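Local coordinates for protein DNA photolyase (Agrobacterium tumefaciens, PDB 4U63) that repairs cyclobutane pyrimidine dimers in ultraviolet-damaged DNA with light, using a flavin cofactor and a methenyltetrahydrofolate antenna, as a class III photolyase, at residues A[166-171]-A[296-301]. Sequence-based numbering, arbitrary orientation.
Sequences RVYTPF and EIVWRE. With FAD (flavin-adenine dinucleotide), chain C.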
loop_
_atom_site.group_PDB
_atom_site.type_symbol
_atom_site.label_atom_id
_atom_site.label_comp_id
_atom_site.label_asym_id
_atom_site.label_seq_id
_atom_site.Cartn_x
_atom_site.Cartn_y
_atom_site.Cartn_z
ATOM N N ARG A 166 -8.820 18.281 -6.917
ATOM C CA ARG A 166 -9.846 17.654 -6.085
ATOM C C ARG A 166 -10.537 16.493 -6.786
ATOM O O ARG A 166 -11.269 15.750 -6.137
ATOM C CB ARG A 166 -10.950 18.663 -5.717
ATOM C CG ARG A 166 -10.488 20.030 -5.248
ATOM C CD ARG A 166 -9.525 19.919 -4.096
ATOM N NE ARG A 166 -9.452 21.162 -3.325
ATOM C CZ ARG A 166 -8.922 21.251 -2.107
ATOM N NH1 ARG A 166 -8.418 20.178 -1.507
ATOM N NH2 ARG A 166 -8.905 22.415 -1.472
ATOM N N VAL A 167 -10.314 16.360 -8.099
ATOM C CA VAL A 167 -11.039 15.418 -8.969
ATOM C C VAL A 167 -10.035 14.630 -9.813
ATOM O O VAL A 167 -9.087 15.198 -10.364
ATOM C CB VAL A 167 -12.013 16.179 -9.909
ATOM C CG1 VAL A 167 -12.884 15.215 -10.712
ATOM C CG2 VAL A 167 -12.894 17.132 -9.104
ATOM N N TYR A 168 -10.255 13.319 -9.934
ATOM C CA TYR A 168 -9.276 12.445 -10.585
ATOM C C TYR A 168 -9.008 12.755 -12.056
ATOM O O TYR A 168 -7.869 12.906 -12.442
ATOM C CB TYR A 168 -9.670 10.985 -10.453
ATOM C CG TYR A 168 -8.712 10.075 -11.191
ATOM C CD1 TYR A 168 -7.497 9.709 -10.630
ATOM C CD2 TYR A 168 -9.002 9.625 -12.480
ATOM C CE1 TYR A 168 -6.609 8.876 -11.314
ATOM C CE2 TYR A 168 -8.124 8.808 -13.165
ATOM C CZ TYR A 168 -6.927 8.446 -12.581
ATOM O OH TYR A 168 -6.058 7.630 -13.255
ATOM N N THR A 169 -10.047 12.836 -12.870
ATOM C CA THR A 169 -9.836 12.905 -14.316
ATOM C C THR A 169 -8.922 14.074 -14.752
ATOM O O THR A 169 -7.989 13.851 -15.498
ATOM C CB THR A 169 -11.166 12.843 -15.083
ATOM O OG1 THR A 169 -11.747 11.550 -14.879
ATOM C CG2 THR A 169 -10.945 13.046 -16.579
ATOM N N PRO A 170 -9.167 15.317 -14.270
ATOM C CA PRO A 170 -8.226 16.401 -14.649
ATOM C C PRO A 170 -6.766 16.167 -14.169
ATOM O O PRO A 170 -5.810 16.534 -14.859
ATOM C CB PRO A 170 -8.845 17.649 -14.000
ATOM C CG PRO A 170 -10.287 17.304 -13.799
ATOM C CD PRO A 170 -10.317 15.826 -13.510
ATOM N N PHE A 171 -6.618 15.552 -12.995
ATOM C CA PHE A 171 -5.313 15.201 -12.431
ATOM C C PHE A 171 -4.615 14.153 -13.335
ATOM O O PHE A 171 -3.447 14.303 -13.688
ATOM C CB PHE A 171 -5.519 14.688 -11.000
ATOM C CG PHE A 171 -4.272 14.250 -10.310
ATOM C CD1 PHE A 171 -3.444 15.162 -9.671
ATOM C CD2 PHE A 171 -3.927 12.913 -10.281
ATOM C CE1 PHE A 171 -2.293 14.739 -9.021
ATOM C CE2 PHE A 171 -2.779 12.494 -9.640
ATOM C CZ PHE A 171 -1.961 13.401 -9.021
ATOM N N GLU A 296 -4.094 3.536 -13.078
ATOM C CA GLU A 296 -4.045 2.979 -11.726
ATOM C C GLU A 296 -2.819 3.469 -10.952
ATOM O O GLU A 296 -2.921 3.797 -9.765
ATOM C CB GLU A 296 -4.123 1.453 -11.756
ATOM C CG GLU A 296 -5.408 0.920 -12.382
ATOM C CD GLU A 296 -6.663 1.569 -11.842
ATOM O OE1 GLU A 296 -6.804 1.671 -10.598
ATOM O OE2 GLU A 296 -7.506 1.967 -12.660
ATOM N N ILE A 297 -1.682 3.548 -11.628
ATOM C CA ILE A 297 -0.479 4.168 -11.057
ATOM C C ILE A 297 -0.789 5.619 -10.628
ATOM O O ILE A 297 -0.366 6.074 -9.564
ATOM C CB ILE A 297 0.703 4.141 -12.058
ATOM C CG1 ILE A 297 1.125 2.689 -12.379
ATOM C CG2 ILE A 297 1.904 4.933 -11.542
ATOM C CD1 ILE A 297 1.624 1.913 -11.178
ATOM N N VAL A 298 -1.536 6.330 -11.468
ATOM C CA VAL A 298 -1.911 7.713 -11.185
ATOM C C VAL A 298 -2.963 7.816 -10.066
ATOM O O VAL A 298 -3.017 8.843 -9.376
ATOM C CB VAL A 298 -2.309 8.440 -12.488
ATOM C CG1 VAL A 298 -2.878 9.822 -12.225
ATOM C CG2 VAL A 298 -1.077 8.555 -13.398
ATOM N N TRP A 299 -3.790 6.792 -9.865
ATOM C CA TRP A 299 -4.666 6.766 -8.668
ATOM C C TRP A 299 -3.837 6.801 -7.372
ATOM O O TRP A 299 -4.207 7.479 -6.427
ATOM C CB TRP A 299 -5.638 5.581 -8.655
ATOM C CG TRP A 299 -6.889 5.840 -9.440
ATOM C CD1 TRP A 299 -7.168 5.412 -10.695
ATOM C CD2 TRP A 299 -8.025 6.622 -9.022
ATOM N NE1 TRP A 299 -8.405 5.850 -11.088
ATOM C CE2 TRP A 299 -8.952 6.604 -10.083
ATOM C CE3 TRP A 299 -8.351 7.325 -7.851
ATOM C CZ2 TRP A 299 -10.182 7.255 -10.016
ATOM C CZ3 TRP A 299 -9.584 7.987 -7.794
ATOM C CH2 TRP A 299 -10.479 7.943 -8.869
ATOM N N ARG A 300 -2.712 6.092 -7.343
ATOM C CA ARG A 300 -1.783 6.187 -6.201
ATOM C C ARG A 300 -1.291 7.632 -6.019
ATOM O O ARG A 300 -1.324 8.180 -4.908
ATOM C CB ARG A 300 -0.614 5.198 -6.355
ATOM C CG ARG A 300 0.505 5.352 -5.327
ATOM C CD ARG A 300 1.524 4.223 -5.441
ATOM N NE ARG A 300 2.676 4.425 -4.557
ATOM C CZ ARG A 300 3.750 5.167 -4.829
ATOM N NH1 ARG A 300 3.884 5.806 -6.000
ATOM N NH2 ARG A 300 4.719 5.267 -3.927
ATOM N N GLU A 301 -0.868 8.249 -7.125
ATOM C CA GLU A 301 -0.452 9.660 -7.117
ATOM C C GLU A 301 -1.534 10.556 -6.543
ATOM O O GLU A 301 -1.267 11.428 -5.701
ATOM C CB GLU A 301 -0.119 10.130 -8.531
ATOM C CG GLU A 301 1.053 9.401 -9.176
ATOM C CD GLU A 301 2.387 9.771 -8.567
ATOM O OE1 GLU A 301 2.625 10.974 -8.259
ATOM O OE2 GLU A 301 3.217 8.851 -8.405
HETATM P PA FAD C . -2.889 -3.002 -10.142
HETATM O O1A FAD C . -4.271 -3.111 -10.700
HETATM O O2A FAD C . -1.798 -3.809 -10.763
HETATM O O5B FAD C . -2.536 -1.437 -10.114
HETATM C C5B FAD C . -1.187 -0.958 -10.169
HETATM C C4B FAD C . -0.873 -0.018 -9.014
HETATM O O4B FAD C . -1.724 1.127 -9.030
HETATM C C3B FAD C . -1.074 -0.645 -7.653
HETATM O O3B FAD C . 0.028 -1.487 -7.277
HETATM C C2B FAD C . -1.249 0.575 -6.775
HETATM O O2B FAD C . 0.009 1.149 -6.413
HETATM C C1B FAD C . -1.986 1.532 -7.677
HETATM N N9A FAD C . -3.455 1.525 -7.493
HETATM C C8A FAD C . -4.333 0.760 -8.167
HETATM N N7A FAD C . -5.600 1.020 -7.785
HETATM C C5A FAD C . -5.547 1.994 -6.851
HETATM C C6A FAD C . -6.532 2.715 -6.040
HETATM N N6A FAD C . -7.846 2.442 -6.170
HETATM N N1A FAD C . -6.063 3.641 -5.175
HETATM C C2A FAD C . -4.741 3.900 -5.043
HETATM N N3A FAD C . -3.790 3.269 -5.764
HETATM C C4A FAD C . -4.134 2.324 -6.661
HETATM N N1 FAD C . -3.801 0.440 -2.300
HETATM C C2 FAD C . -2.601 0.493 -1.680
HETATM O O2 FAD C . -1.583 0.539 -2.407
HETATM N N3 FAD C . -2.492 0.502 -0.328
HETATM C C4 FAD C . -3.578 0.461 0.484
HETATM O O4 FAD C . -3.472 0.485 1.738
HETATM C C4X FAD C . -4.920 0.391 -0.128
HETATM N N5 FAD C . -6.073 0.319 0.601
HETATM C C5X FAD C . -7.291 0.282 -0.015
HETATM C C6 FAD C . -8.466 0.239 0.724
HETATM C C7 FAD C . -9.718 0.187 0.103
HETATM C C7M FAD C . -10.986 0.139 0.925
HETATM C C8 FAD C . -9.805 0.170 -1.374
HETATM C C8M FAD C . -11.131 0.121 -2.100
HETATM C C9 FAD C . -8.650 0.210 -2.109
HETATM C C9A FAD C . -7.388 0.269 -1.509
HETATM N N10 FAD C . -6.191 0.303 -2.283
HETATM C C10 FAD C . -4.958 0.374 -1.613
HETATM C "C1'" FAD C . -6.207 0.361 -3.751
HETATM C "C2'" FAD C . -6.151 -0.916 -4.560
HETATM O "O2'" FAD C . -7.199 -1.793 -4.134
HETATM C "C3'" FAD C . -4.795 -1.589 -4.479
HETATM O "O3'" FAD C . -3.756 -0.685 -4.844
HETATM C "C4'" FAD C . -4.784 -2.796 -5.418
HETATM O "O4'" FAD C . -5.673 -3.788 -4.911
HETATM C "C5'" FAD C . -3.377 -3.351 -5.510
HETATM O "O5'" FAD C . -3.309 -4.494 -6.375
HETATM P P FAD C . -2.331 -4.437 -7.649
HETATM O O1P FAD C . -2.382 -5.762 -8.326
HETATM O O2P FAD C . -0.964 -3.967 -7.238
HETATM O O3P FAD C . -3.030 -3.309 -8.554
#
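Tyr168 lies flat on Trp299, an offset stack that ties the first turn of helix 168-177 to helix 287-309, one of the helices lining the FAD pocket of the photolyase fold. The planes are within 1° of parallel, and the phenol centroid sits 3.7 Å from that of the five-membered indole ring. Tyr168 CZ comes to 3.3 Å from Trp299 NE1, while at the other end Tyr168 CB reaches over the benzo part, near CH2. With CG anti to the backbone N (chi1 177°), the phenol extends across to the second helix, where two broad aromatic surfaces suit the gap between backbones. The hydroxyl adds polarity at the far end of the ring: it is hydrogen-bonded to the carbonyl oxygen of Lys295. Trp405 meets Trp299 edge to face.

Apolar packing continues one turn further along. Phe171 turns its ring edge to Glu301 CB and Val298 O. Separately, Phe171 CE2 packs 3.7 Å from Val298 CG1, the two side chains crossing obliquely. A purely hydrocarbon ring fits here, among the rings of Tyr165, His152, Phe302 and His305. The same Val298 methyl, CG1, also lies 4.0 Å from Tyr168 CE1, so a small beta-branched residue fits between the two rings. Glu301 offers Phe171 its methylene, while its bent chain carries the carboxylate away to His152 ND1 and Leu151 N, which satisfy the buried oxygens.

Polar and cofactor contacts occupy another side of helix 287-309. Arg300 NH1 is hydrogen-bonded to the carbonyl oxygen of Gln149, and Arg300 CD lies by the adenosine ribose, near O2B. Trp299 has its indole on Tyr168 while its CB lies by the adenine, 4.0 Å from FAD C6A.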